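Probable amidase (Thermus thermophilus, PDB 2DC0) is a probable member of the amidase family, an alpha/beta protein built around a large mixed beta sheet flanked by helices. Local coordinates at residues 20-25 against 44-49; 63-68 against 105-110; 73-78 against 164-169; 141-146 against 361-366; 183-188 against 203-208. All coordinates share one frame; numbering follows the deposited sequence.

Interaction 1. Residues 20-25 against 44-49; sequences LLEEAL and AARKEA
Glu-22 and Arg-46 join helices 17-30 and 42-57 through a two-pronged salt bridge. Arg-46 presents the side of its guanidinium, NE bonding to Glu-22 OE2 at 2.6 Å and NH2 to Glu-22 OE1 at 3.0 Å. Both oxygens use their syn lone pairs, and carboxylate and guanidinium lie nearly coplanar, 19° apart. The NH2 bond is almost straight and in the guanidinium plane, whereas OE2 is tilted somewhat out of it. The two side chains meet at about a right angle: that of Glu-22 is bent at chi2, while that of Arg-46 runs extended from CG to NE. Over the centre of one guanidinium face sits a methyl of Leu-25, with CD1 3.8 Å from Arg-46 CZ. The bridge therefore has two bonds to fix its plane and an apolar group against one side.

Beside it the contact turns apolar. Leu-21 has CG anti to the backbone N (chi1 179°), which sends CD2 between Ala-45 and Ala-49. Leu-21 CD2 is 3.4 Å from Ala-45 O and 3.5 Å from Ala-49 CB, a tight contact. Two alanines one helical turn apart thus form a shallow seat for a single leucine methyl.

The local helix segments run nearly antiparallel, at 159°, with axes 10.6 Å apart. Strand 110-115 lies next to both helices: Phe-112 touches Ala-24 and Ala-45, and Leu-110 touches Glu-48 and Ala-49. The pair thus packs as a unit on the edge region of the large sheet, with the salt bridge on its partly exposed side.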
# COMPACT_ATOMS: atom_id res chain seq x y z
N LEU A 20 -37.84 11.43 17.72
CA LEU A 20 -36.39 11.47 17.65
C LEU A 20 -35.95 12.73 16.90
O LEU A 20 -34.97 13.37 17.26
CB LEU A 20 -35.84 10.21 16.95
CG LEU A 20 -35.98 8.91 17.76
CD1 LEU A 20 -35.53 7.71 16.93
CD2 LEU A 20 -35.15 9.02 19.03
N LEU A 21 -36.70 13.09 15.85
CA LEU A 21 -36.37 14.28 15.08
C LEU A 21 -36.57 15.54 15.92
O LEU A 21 -35.69 16.40 15.98
CB LEU A 21 -37.23 14.38 13.81
CG LEU A 21 -36.97 15.62 12.93
CD1 LEU A 21 -35.52 15.62 12.45
CD2 LEU A 21 -37.91 15.64 11.74
N GLU A 22 -37.72 15.64 16.58
CA GLU A 22 -37.99 16.81 17.42
C GLU A 22 -36.87 17.02 18.42
O GLU A 22 -36.49 18.15 18.70
CB GLU A 22 -39.32 16.66 18.16
CG GLU A 22 -40.53 16.79 17.26
CD GLU A 22 -40.51 18.06 16.43
OE1 GLU A 22 -40.38 19.15 17.02
OE2 GLU A 22 -40.61 17.96 15.19
N GLU A 23 -36.35 15.93 18.97
CA GLU A 23 -35.27 16.02 19.93
C GLU A 23 -34.04 16.62 19.25
O GLU A 23 -33.41 17.53 19.79
CB GLU A 23 -34.93 14.63 20.48
CG GLU A 23 -33.67 14.55 21.32
CD GLU A 23 -33.69 15.50 22.51
OE1 GLU A 23 -34.71 15.52 23.24
OE2 GLU A 23 -32.69 16.22 22.73
N ALA A 24 -33.71 16.13 18.06
CA ALA A 24 -32.56 16.63 17.31
C ALA A 24 -32.72 18.11 16.99
O ALA A 24 -31.76 18.88 17.10
CB ALA A 24 -32.39 15.82 16.02
N LEU A 25 -33.92 18.51 16.58
CA LEU A 25 -34.19 19.90 16.23
C LEU A 25 -34.15 20.84 17.44
O LEU A 25 -33.81 22.02 17.30
CB LEU A 25 -35.55 20.01 15.53
CG LEU A 25 -35.67 19.27 14.20
CD1 LEU A 25 -37.07 19.45 13.62
CD2 LEU A 25 -34.62 19.78 13.23
N ALA A 44 -39.14 19.93 5.47
CA ALA A 44 -38.88 18.75 4.67
C ALA A 44 -38.53 17.57 5.59
O ALA A 44 -38.95 16.44 5.34
CB ALA A 44 -37.74 19.01 3.69
N ALA A 45 -37.76 17.84 6.64
CA ALA A 45 -37.37 16.80 7.58
C ALA A 45 -38.58 16.26 8.32
O ALA A 45 -38.74 15.04 8.46
CB ALA A 45 -36.34 17.34 8.57
N ARG A 46 -39.42 17.16 8.82
CA ARG A 46 -40.61 16.73 9.55
C ARG A 46 -41.54 15.92 8.63
O ARG A 46 -42.10 14.91 9.05
CB ARG A 46 -41.35 17.94 10.13
CG ARG A 46 -40.67 18.53 11.38
CD ARG A 46 -41.59 19.50 12.11
NE ARG A 46 -41.10 19.87 13.44
CZ ARG A 46 -40.57 21.04 13.76
NH1 ARG A 46 -40.44 21.99 12.84
NH2 ARG A 46 -40.17 21.29 15.00
N LYS A 47 -41.67 16.35 7.38
CA LYS A 47 -42.51 15.64 6.43
C LYS A 47 -42.05 14.18 6.28
O LYS A 47 -42.86 13.25 6.29
CB LYS A 47 -42.48 16.34 5.07
CG LYS A 47 -43.31 15.67 3.99
CD LYS A 47 -43.27 16.45 2.69
CE LYS A 47 -44.03 15.72 1.59
NZ LYS A 47 -43.95 16.40 0.28
N GLU A 48 -40.73 13.99 6.15
CA GLU A 48 -40.16 12.65 6.02
C GLU A 48 -40.33 11.89 7.34
O GLU A 48 -40.64 10.70 7.35
CB GLU A 48 -38.67 12.75 5.66
CG GLU A 48 -37.97 11.42 5.41
CD GLU A 48 -38.55 10.65 4.24
OE1 GLU A 48 -38.72 11.24 3.15
OE2 GLU A 48 -38.84 9.44 4.40
N ALA A 49 -40.14 12.60 8.45
CA ALA A 49 -40.29 11.99 9.77
C ALA A 49 -41.69 11.40 9.93
O ALA A 49 -41.86 10.31 10.48
CB ALA A 49 -40.02 13.03 10.85

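Interaction 2. Residues 63-68 against 105-110; sequences GPLHGL and REAGAL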
# COMPACT_ATOMS: atom_id res chain seq x y z
N GLY A 63 -35.36 -0.36 6.63
CA GLY A 63 -34.06 -0.97 6.86
C GLY A 63 -33.61 -0.84 8.31
O GLY A 63 -34.40 -0.45 9.16
N PRO A 64 -32.34 -1.15 8.61
CA PRO A 64 -31.81 -1.07 9.98
C PRO A 64 -31.72 0.33 10.57
O PRO A 64 -31.63 0.48 11.79
CB PRO A 64 -30.44 -1.74 9.85
CG PRO A 64 -30.04 -1.41 8.44
CD PRO A 64 -31.32 -1.66 7.68
N LEU A 65 -31.75 1.36 9.73
CA LEU A 65 -31.66 2.74 10.21
C LEU A 65 -33.01 3.45 10.13
O LEU A 65 -33.07 4.67 10.33
CB LEU A 65 -30.63 3.51 9.38
CG LEU A 65 -29.20 2.98 9.43
CD1 LEU A 65 -28.28 3.86 8.59
CD2 LEU A 65 -28.73 2.94 10.88
N HIS A 66 -34.07 2.71 9.86
CA HIS A 66 -35.41 3.29 9.74
C HIS A 66 -35.81 4.28 10.83
O HIS A 66 -35.90 3.93 12.00
CB HIS A 66 -36.46 2.17 9.66
CG HIS A 66 -37.84 2.65 9.34
ND1 HIS A 66 -38.57 3.44 10.20
CD2 HIS A 66 -38.61 2.46 8.24
CE1 HIS A 66 -39.74 3.72 9.65
NE2 HIS A 66 -39.79 3.14 8.46
N GLY A 67 -36.04 5.53 10.43
CA GLY A 67 -36.46 6.55 11.37
C GLY A 67 -35.40 7.21 12.24
O GLY A 67 -35.72 8.06 13.06
N LEU A 68 -34.13 6.82 12.07
CA LEU A 68 -33.05 7.40 12.87
C LEU A 68 -32.49 8.66 12.21
O LEU A 68 -32.05 8.62 11.06
CB LEU A 68 -31.94 6.37 13.09
CG LEU A 68 -32.38 5.06 13.76
CD1 LEU A 68 -31.22 4.09 13.84
CD2 LEU A 68 -32.92 5.37 15.14
N ARG A 105 -29.70 6.24 3.24
CA ARG A 105 -31.11 6.47 2.91
C ARG A 105 -31.87 5.17 2.66
O ARG A 105 -32.98 4.99 3.17
CB ARG A 105 -31.22 7.39 1.68
CG ARG A 105 -32.66 7.69 1.23
CD ARG A 105 -32.68 8.70 0.08
NE ARG A 105 -32.04 8.18 -1.13
CZ ARG A 105 -32.58 7.27 -1.93
NH1 ARG A 105 -33.77 6.76 -1.66
NH2 ARG A 105 -31.92 6.85 -3.01
N GLU A 106 -31.29 4.26 1.88
CA GLU A 106 -31.98 3.01 1.62
C GLU A 106 -32.11 2.16 2.89
O GLU A 106 -32.94 1.25 2.95
CB GLU A 106 -31.27 2.22 0.52
CG GLU A 106 -31.20 2.97 -0.80
CD GLU A 106 -30.81 2.07 -1.96
OE1 GLU A 106 -29.91 1.23 -1.78
OE2 GLU A 106 -31.39 2.23 -3.04
N ALA A 107 -31.29 2.47 3.89
CA ALA A 107 -31.37 1.74 5.15
C ALA A 107 -32.52 2.31 5.98
O ALA A 107 -32.87 1.76 7.02
CB ALA A 107 -30.05 1.85 5.91
N GLY A 108 -33.09 3.42 5.52
CA GLY A 108 -34.21 4.02 6.22
C GLY A 108 -33.88 5.20 7.11
O GLY A 108 -34.75 5.74 7.80
N ALA A 109 -32.62 5.62 7.09
CA ALA A 109 -32.19 6.73 7.92
C ALA A 109 -32.86 8.04 7.54
O ALA A 109 -33.18 8.28 6.37
CB ALA A 109 -30.67 6.89 7.83
N LEU A 110 -33.07 8.89 8.53
CA LEU A 110 -33.66 10.20 8.29
C LEU A 110 -32.53 11.21 8.25
O LEU A 110 -32.03 11.65 9.29
CB LEU A 110 -34.65 10.55 9.41
CG LEU A 110 -35.23 11.96 9.38
CD1 LEU A 110 -35.87 12.24 8.03
CD2 LEU A 110 -36.24 12.12 10.50
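A Schellman motif at the end of helix 99-106 meets two overlapping beta turns, Gly-63 to His-66 (type I) and Leu-65 to Leu-68 (type II), and Ala-107, Gly-108 and Leu-110 dock on them chiefly through backbone. Gly-108, which leaves the helix with a positive phi of 99°, lies close against His-66, their CA atoms 3.8 Å apart. Three hydrogen bonds follow one another along the contact. Leu-65 N donates to Ala-107 O at 3.0 Å, and Gly-67 N to Gly-108 O at 2.9 Å. The direction then reverses, with Leu-110 N giving its hydrogen to Leu-68 O at 2.7 Å. In each case the donor stands well above the carbonyl plane, about 40° out of it. A CA-H...O contact from His-66 CA to Gly-108 O, 3.2 Å long, adds a second approach to that oxygen.

Side chains fill one flank. Leu-65 lays CD1 3.8 Å from Ala-107 CB, and its own CB is 3.7 Å from Ala-109 CB. Phe-218 and Leu-219 of helix 213-224 also touch Leu-65.

Ala-107 O and Gly-108 O, at and just after the helix end, thus accept amides of the turns. Backbone bonds join helix end and turns, and the last of them, from Leu-110 to Leu-68, passes directly into the parallel pairing of strands 69-73 and 110-115.

Interaction 3. Residues 73-78 against 164-169; sequences KDLFPV and LGTDTG
Lys-73 NZ is gripped by three hydroxyls: it donates to Thr-166 OG1 at 2.9 Å and is hydrogen-bonded also to Ser-147 OG and Ser-148 OG, consistent with the Ser-Ser-Lys arrangement known in amidase-signature proteins. The chain is stretched to reach them, CG anti to the backbone N (chi1 -173°) and every later torsion extended, so that it passes over Gly-165, where Lys-73 CD is 3.8 Å from Gly-165 CA. At its base Lys-73 N donates to Leu-164 O at 2.8 Å, nearly along the C=O axis.

The Phe-76 ring is held between two leucines: CD2 of Leu-164 lies 3.8 Å from the ring centroid over one face, and Leu-75 CD1 sits over the centre of the opposite face. Thr-166 divides its branches, hydroxyl to the lysine and methyl to the phenylalanine, CG2 3.5 Å from Phe-76 CZ. Lys-73 O takes the amides of Leu-75 and Phe-76 where the chain curls after the strand, and Lys-114 NZ as well.

Strands 69-73 and 163-166 are parallel neighbours inside the large sheet, flanked by 110-115 and 206-210. Helix 99-106 covers the apolar cluster, Val-101 touching Phe-76 and Leu-104 touching Leu-164.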
# COMPACT_ATOMS: atom_id res chain seq x y z
N LYS A 73 -21.84 15.35 6.29
CA LYS A 73 -20.84 16.39 5.99
C LYS A 73 -21.17 17.01 4.64
O LYS A 73 -21.49 16.28 3.70
CB LYS A 73 -19.44 15.76 5.95
CG LYS A 73 -18.30 16.75 5.81
CD LYS A 73 -16.97 16.02 5.84
CE LYS A 73 -15.79 16.96 5.97
NZ LYS A 73 -14.51 16.20 6.02
N ASP A 74 -21.06 18.33 4.51
CA ASP A 74 -21.44 19.00 3.27
C ASP A 74 -20.60 18.83 2.00
O ASP A 74 -20.49 19.77 1.21
CB ASP A 74 -21.68 20.50 3.51
CG ASP A 74 -22.61 21.11 2.47
OD1 ASP A 74 -23.51 20.39 1.99
OD2 ASP A 74 -22.46 22.31 2.14
N LEU A 75 -20.02 17.65 1.80
CA LEU A 75 -19.27 17.38 0.58
C LEU A 75 -19.92 16.18 -0.10
O LEU A 75 -19.57 15.81 -1.22
CB LEU A 75 -17.79 17.11 0.86
CG LEU A 75 -17.34 16.00 1.83
CD1 LEU A 75 -17.57 14.62 1.23
CD2 LEU A 75 -15.86 16.21 2.12
N PHE A 76 -20.88 15.58 0.60
CA PHE A 76 -21.65 14.43 0.12
C PHE A 76 -23.01 14.95 -0.37
O PHE A 76 -23.77 15.54 0.41
CB PHE A 76 -21.94 13.43 1.25
CG PHE A 76 -20.75 12.60 1.67
CD1 PHE A 76 -20.27 11.57 0.87
CD2 PHE A 76 -20.15 12.82 2.91
CE1 PHE A 76 -19.21 10.76 1.29
CE2 PHE A 76 -19.09 12.02 3.35
CZ PHE A 76 -18.61 10.99 2.54
N PRO A 77 -23.33 14.77 -1.65
CA PRO A 77 -24.63 15.26 -2.12
C PRO A 77 -25.77 14.48 -1.46
O PRO A 77 -25.68 13.26 -1.27
CB PRO A 77 -24.56 15.02 -3.62
CG PRO A 77 -23.10 15.24 -3.91
CD PRO A 77 -22.44 14.47 -2.79
N VAL A 78 -26.82 15.19 -1.07
CA VAL A 78 -27.98 14.56 -0.45
C VAL A 78 -29.20 15.08 -1.19
O VAL A 78 -29.30 16.28 -1.47
CB VAL A 78 -28.09 14.94 1.06
CG1 VAL A 78 -29.39 14.43 1.64
CG2 VAL A 78 -26.91 14.35 1.83
N LEU A 164 -21.95 11.38 8.98
CA LEU A 164 -21.05 10.84 7.96
C LEU A 164 -20.07 11.93 7.55
O LEU A 164 -20.47 13.03 7.18
CB LEU A 164 -21.85 10.38 6.74
CG LEU A 164 -21.03 9.97 5.51
CD1 LEU A 164 -20.20 8.74 5.83
CD2 LEU A 164 -21.97 9.69 4.34
N GLY A 165 -18.78 11.62 7.62
CA GLY A 165 -17.76 12.59 7.24
C GLY A 165 -16.66 11.92 6.45
O GLY A 165 -16.82 10.78 6.02
N THR A 166 -15.54 12.62 6.24
CA THR A 166 -14.41 12.04 5.52
C THR A 166 -13.11 12.25 6.29
O THR A 166 -13.05 13.10 7.18
CB THR A 166 -14.23 12.62 4.09
OG1 THR A 166 -13.99 14.03 4.15
CG2 THR A 166 -15.47 12.33 3.23
N ASP A 167 -12.09 11.48 5.95
CA ASP A 167 -10.80 11.58 6.61
C ASP A 167 -9.72 11.33 5.57
O ASP A 167 -9.65 10.25 4.98
CB ASP A 167 -10.72 10.54 7.73
CG ASP A 167 -9.46 10.66 8.57
OD1 ASP A 167 -8.35 10.70 8.00
OD2 ASP A 167 -9.58 10.71 9.82
N THR A 168 -8.89 12.34 5.32
CA THR A 168 -7.81 12.22 4.35
C THR A 168 -6.47 12.24 5.08
O THR A 168 -5.55 11.49 4.76
CB THR A 168 -7.84 13.38 3.33
OG1 THR A 168 -9.12 13.41 2.68
CG2 THR A 168 -6.75 13.20 2.29
N GLY A 169 -6.39 13.11 6.09
CA GLY A 169 -5.18 13.23 6.88
C GLY A 169 -5.52 13.22 8.36
O GLY A 169 -4.66 13.42 9.22

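Interaction 4. Residues 141-146 against 361-366; sequences SRQAGG and PPLGTE
Two backbone hydrogen bonds flank Arg-142 and Pro-362, which face each other as the non-hydrogen-bonded pair of a single antiparallel bridge. Gln-143 N donates to Pro-361 O at 2.9 Å, almost head-on to the carbonyl, and Leu-363 N donates to Ser-141 O at 3.1 Å. Pro-362 has no N-H to offer, yet its carbonyl is well used: Thr-365 OG1, at 2.6 Å, and Thr-365 N reach Pro-362 O from the same face, both within the type II turn from Pro-362 to Thr-365.

The Gln-143 amide is satisfied at both ends. Gln-143 NE2 donates to a water 3.0 Å away, and this water donates in turn to Thr-365 O at 2.7 Å. NE2 also bonds to Glu-127 OE2, which takes Gly-364 N as well, while OE1 bonds to His-377 NE2. The rest of the glutamine crosses Pro-361, with OE1 3.3 Å from the ring's CG.

Arg-142 bends at chi2 (-63°) and lies alongside Pro-362, whose CD sits over one guanidinium face. Arg-142 NH1 goes to Ala-360 O, and Arg-142 NH2 ties it to Glu-404, elsewhere in the chain, by a salt bridge. Leu-363 CD2 packs 3.8 Å from Gln-143 CA.

Residues 141-146 run into the start of the glycine- and serine-rich region characteristic of amidase-signature proteins. Direct and water-mediated bonds join them to a proline-rich loop distant in sequence, satisfying the glutamine's amide across and around the contact, with proline and leucine packing beside it.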
# COMPACT_ATOMS: atom_id res chain seq x y z
N SER A 141 -15.19 28.57 22.71
CA SER A 141 -14.03 29.44 22.49
C SER A 141 -12.89 28.62 21.89
O SER A 141 -11.88 29.18 21.47
CB SER A 141 -13.57 30.08 23.81
OG SER A 141 -13.06 29.11 24.72
N ARG A 142 -13.06 27.30 21.86
CA ARG A 142 -12.04 26.40 21.33
C ARG A 142 -12.43 25.87 19.95
O ARG A 142 -13.61 25.85 19.59
CB ARG A 142 -11.83 25.19 22.26
CG ARG A 142 -11.44 25.52 23.71
CD ARG A 142 -10.10 26.22 23.81
NE ARG A 142 -9.64 26.40 25.19
CZ ARG A 142 -8.91 25.52 25.88
NH1 ARG A 142 -8.54 24.37 25.32
NH2 ARG A 142 -8.52 25.79 27.12
N GLN A 143 -11.43 25.45 19.18
CA GLN A 143 -11.65 24.92 17.84
C GLN A 143 -12.42 23.61 17.86
O GLN A 143 -12.18 22.74 18.70
CB GLN A 143 -10.31 24.68 17.13
CG GLN A 143 -9.39 25.90 16.99
CD GLN A 143 -8.08 25.58 16.28
OE1 GLN A 143 -7.50 24.51 16.48
NE2 GLN A 143 -7.59 26.51 15.47
N ALA A 144 -13.38 23.48 16.94
CA ALA A 144 -14.14 22.25 16.81
C ALA A 144 -13.17 21.36 16.03
O ALA A 144 -13.31 20.14 15.99
CB ALA A 144 -15.40 22.48 15.98
N GLY A 145 -12.45 21.88 15.46
CA GLY A 145 -11.44 21.17 14.69
C GLY A 145 -11.96 20.67 13.36
O GLY A 145 -12.92 21.22 12.81
N GLY A 146 -11.09 19.97 12.47
CA GLY A 146 -11.62 19.52 11.20
C GLY A 146 -11.21 18.29 10.41
O GLY A 146 -10.32 17.55 10.79
N PRO A 361 -7.36 23.69 20.98
CA PRO A 361 -6.89 25.03 21.36
C PRO A 361 -7.86 26.16 21.00
O PRO A 361 -8.82 25.97 20.25
CB PRO A 361 -5.57 25.15 20.60
CG PRO A 361 -5.89 24.47 19.32
CD PRO A 361 -6.70 23.24 19.73
N PRO A 362 -7.63 27.36 21.56
CA PRO A 362 -8.49 28.51 21.27
C PRO A 362 -8.53 28.82 19.78
O PRO A 362 -7.56 28.56 19.05
CB PRO A 362 -7.83 29.64 22.05
CG PRO A 362 -7.28 28.94 23.25
CD PRO A 362 -6.69 27.67 22.65
N LEU A 363 -9.65 29.36 19.31
CA LEU A 363 -9.77 29.71 17.90
C LEU A 363 -8.63 30.69 17.62
O LEU A 363 -8.29 31.50 18.48
CB LEU A 363 -11.12 30.38 17.64
CG LEU A 363 -12.34 29.47 17.81
CD1 LEU A 363 -13.62 30.29 17.86
CD2 LEU A 363 -12.37 28.48 16.65
N GLY A 364 -8.04 30.60 16.43
CA GLY A 364 -6.96 31.51 16.06
C GLY A 364 -5.56 31.12 16.49
O GLY A 364 -4.61 31.85 16.21
N THR A 365 -5.42 29.99 17.17
CA THR A 365 -4.10 29.55 17.64
C THR A 365 -3.27 29.00 16.49
O THR A 365 -3.57 27.94 15.94
CB THR A 365 -4.25 28.47 18.72
OG1 THR A 365 -5.10 28.95 19.77
CG2 THR A 365 -2.90 28.13 19.32
N GLU A 366 -2.22 29.72 16.13
CA GLU A 366 -1.37 29.31 15.02
C GLU A 366 -0.14 28.52 15.44
O GLU A 366 0.42 27.78 14.63
CB GLU A 366 -0.96 30.54 14.22
CG GLU A 366 -2.16 31.32 13.71
CD GLU A 366 -1.76 32.49 12.85
OE1 GLU A 366 -0.92 33.29 13.30
OE2 GLU A 366 -2.29 32.60 11.72
O HOH W 1 -5.17 27.30 13.90

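Interaction 5. Residues 183-188 against 203-208; sequences GFKPSY and TDHAGP
This is a buried pairing of antiparallel strands 182-185 and 206-210, near the centre of the chain and in the middle of the large sheet, extended by side chains of the loops beyond the strand ends. Phe-184 N donates to Pro-208 O at 3.1 Å in a nearly straight bond. Gly-207 CA approaches Phe-184 O to 3.5 Å in a CA-H...O contact; that carbonyl is buried and has no conventional partner. The short strand segments run at 152°.

Further along, His-205 carries the contact. Its ring lies between two side chains of the other segment. On one face lies the alkyl part of Lys-185, with CD 3.6 Å from the ring centroid in a CH-pi contact. On the opposite face Tyr-188 presents its edge in a T-shaped pair, planes 80° apart and centroids separated by 5.5 Å. The edge of the imidazole meets the backbone, CD2 being 3.2 Å from Pro-186 O.

In Lys-185, CG anti to the backbone N (chi1 -180°) lays CG and CD over the ring, and bends at chi3 and chi4 turn NZ back to Pro-186 O, bonded at 3.1 Å; NZ bonds also to Val-393 O. His-205 ND1 has weak bonds to Thr-203 O and Asp-167 O, and Tyr-188 OH reaches Arg-201 O. Tyr-188 also packs on Glu-335 of the second subunit.

The strands are consecutive antiparallel neighbours joined by a long loop without helix or strand; where that connection departs and returns, they are held by His-205 between the alkyl chain of Lys-185 and the edge of Tyr-188.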
# COMPACT_ATOMS: atom_id res chain seq x y z
N GLY A 183 -14.85 8.31 16.23
CA GLY A 183 -14.70 8.53 14.81
C GLY A 183 -13.98 7.34 14.21
O GLY A 183 -12.92 6.96 14.69
N PHE A 184 -14.55 6.73 13.18
CA PHE A 184 -13.87 5.58 12.59
C PHE A 184 -13.51 5.76 11.12
O PHE A 184 -14.36 6.07 10.28
CB PHE A 184 -14.72 4.32 12.76
CG PHE A 184 -14.06 3.06 12.23
CD1 PHE A 184 -12.79 2.69 12.68
CD2 PHE A 184 -14.70 2.26 11.29
CE1 PHE A 184 -12.17 1.52 12.20
CE2 PHE A 184 -14.10 1.10 10.80
CZ PHE A 184 -12.83 0.73 11.25
N LYS A 185 -12.22 5.58 10.81
CA LYS A 185 -11.75 5.66 9.43
C LYS A 185 -11.46 4.22 9.02
O LYS A 185 -10.44 3.66 9.41
CB LYS A 185 -10.46 6.47 9.30
CG LYS A 185 -9.97 6.56 7.84
CD LYS A 185 -8.49 6.91 7.72
CE LYS A 185 -7.60 5.73 8.08
NZ LYS A 185 -7.80 4.58 7.14
N PRO A 186 -12.37 3.61 8.24
CA PRO A 186 -12.19 2.23 7.79
C PRO A 186 -11.02 2.11 6.83
O PRO A 186 -10.41 3.12 6.44
CB PRO A 186 -13.51 1.91 7.09
CG PRO A 186 -14.49 2.86 7.71
CD PRO A 186 -13.67 4.13 7.80
N SER A 187 -10.72 0.88 6.44
CA SER A 187 -9.65 0.65 5.47
C SER A 187 -10.03 1.43 4.23
O SER A 187 -11.22 1.59 3.92
CB SER A 187 -9.56 -0.84 5.11
OG SER A 187 -9.17 -1.62 6.24
N TYR A 188 -9.03 1.92 3.51
CA TYR A 188 -9.27 2.69 2.30
C TYR A 188 -10.24 1.96 1.36
O TYR A 188 -10.14 0.74 1.19
CB TYR A 188 -7.95 2.92 1.56
CG TYR A 188 -8.10 3.65 0.24
CD1 TYR A 188 -8.22 5.04 0.19
CD2 TYR A 188 -8.13 2.94 -0.97
CE1 TYR A 188 -8.35 5.71 -1.02
CE2 TYR A 188 -8.27 3.60 -2.19
CZ TYR A 188 -8.38 4.98 -2.21
OH TYR A 188 -8.52 5.64 -3.42
N THR A 203 -6.23 9.04 -1.21
CA THR A 203 -6.04 9.13 0.23
C THR A 203 -7.32 9.41 1.00
O THR A 203 -7.36 9.24 2.23
CB THR A 203 -5.00 10.22 0.56
OG1 THR A 203 -3.83 10.02 -0.26
CG2 THR A 203 -4.59 10.14 2.01
N ASP A 204 -8.38 9.83 0.30
CA ASP A 204 -9.67 10.13 0.96
C ASP A 204 -10.31 8.86 1.53
O ASP A 204 -10.14 7.77 0.99
CB ASP A 204 -10.70 10.72 -0.03
CG ASP A 204 -10.37 12.12 -0.49
OD1 ASP A 204 -9.52 12.81 0.13
OD2 ASP A 204 -10.99 12.55 -1.49
N HIS A 205 -11.07 9.02 2.61
CA HIS A 205 -11.79 7.93 3.27
C HIS A 205 -13.15 8.44 3.75
O HIS A 205 -13.25 9.57 4.24
CB HIS A 205 -11.07 7.44 4.53
CG HIS A 205 -9.77 6.72 4.29
ND1 HIS A 205 -8.64 7.37 3.86
CD2 HIS A 205 -9.42 5.44 4.52
CE1 HIS A 205 -7.63 6.51 3.83
NE2 HIS A 205 -8.08 5.34 4.23
N ALA A 206 -14.18 7.62 3.63
CA ALA A 206 -15.51 7.98 4.12
C ALA A 206 -15.68 7.19 5.41
O ALA A 206 -15.28 6.02 5.49
CB ALA A 206 -16.59 7.57 3.11
N GLY A 207 -16.27 7.80 6.43
CA GLY A 207 -16.44 7.10 7.69
C GLY A 207 -17.42 7.76 8.64
O GLY A 207 -17.75 8.94 8.47
N PRO A 208 -17.92 7.03 9.64
CA PRO A 208 -18.88 7.57 10.60
C PRO A 208 -18.33 8.25 11.85
O PRO A 208 -17.19 7.99 12.29
CB PRO A 208 -19.69 6.34 10.98
CG PRO A 208 -18.60 5.31 11.08
CD PRO A 208 -17.76 5.57 9.83

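In the fold
From the N terminus, interaction 1 closes the loop that carries strand 37-40 and pairs the two helices around it. Interaction 2 opens after it and touches it directly, Leu-20 packing on Gly-67 and Leu-68. Interaction 3 begins inside the loop of interaction 2 and closes beyond it, so the two cross. Interaction 4 crosses interaction 3 in turn and spans 214 residues, bringing a late loop back to the region before helix 149-157. Nested within that span is interaction 5, which adjoins interaction 3 through Thr-168 and Asp-204 and through neighbouring strands 163-166 and 206-210. Interactions 2 and 4 lie on opposite sides of the chain's centre, centres about 34 Å apart.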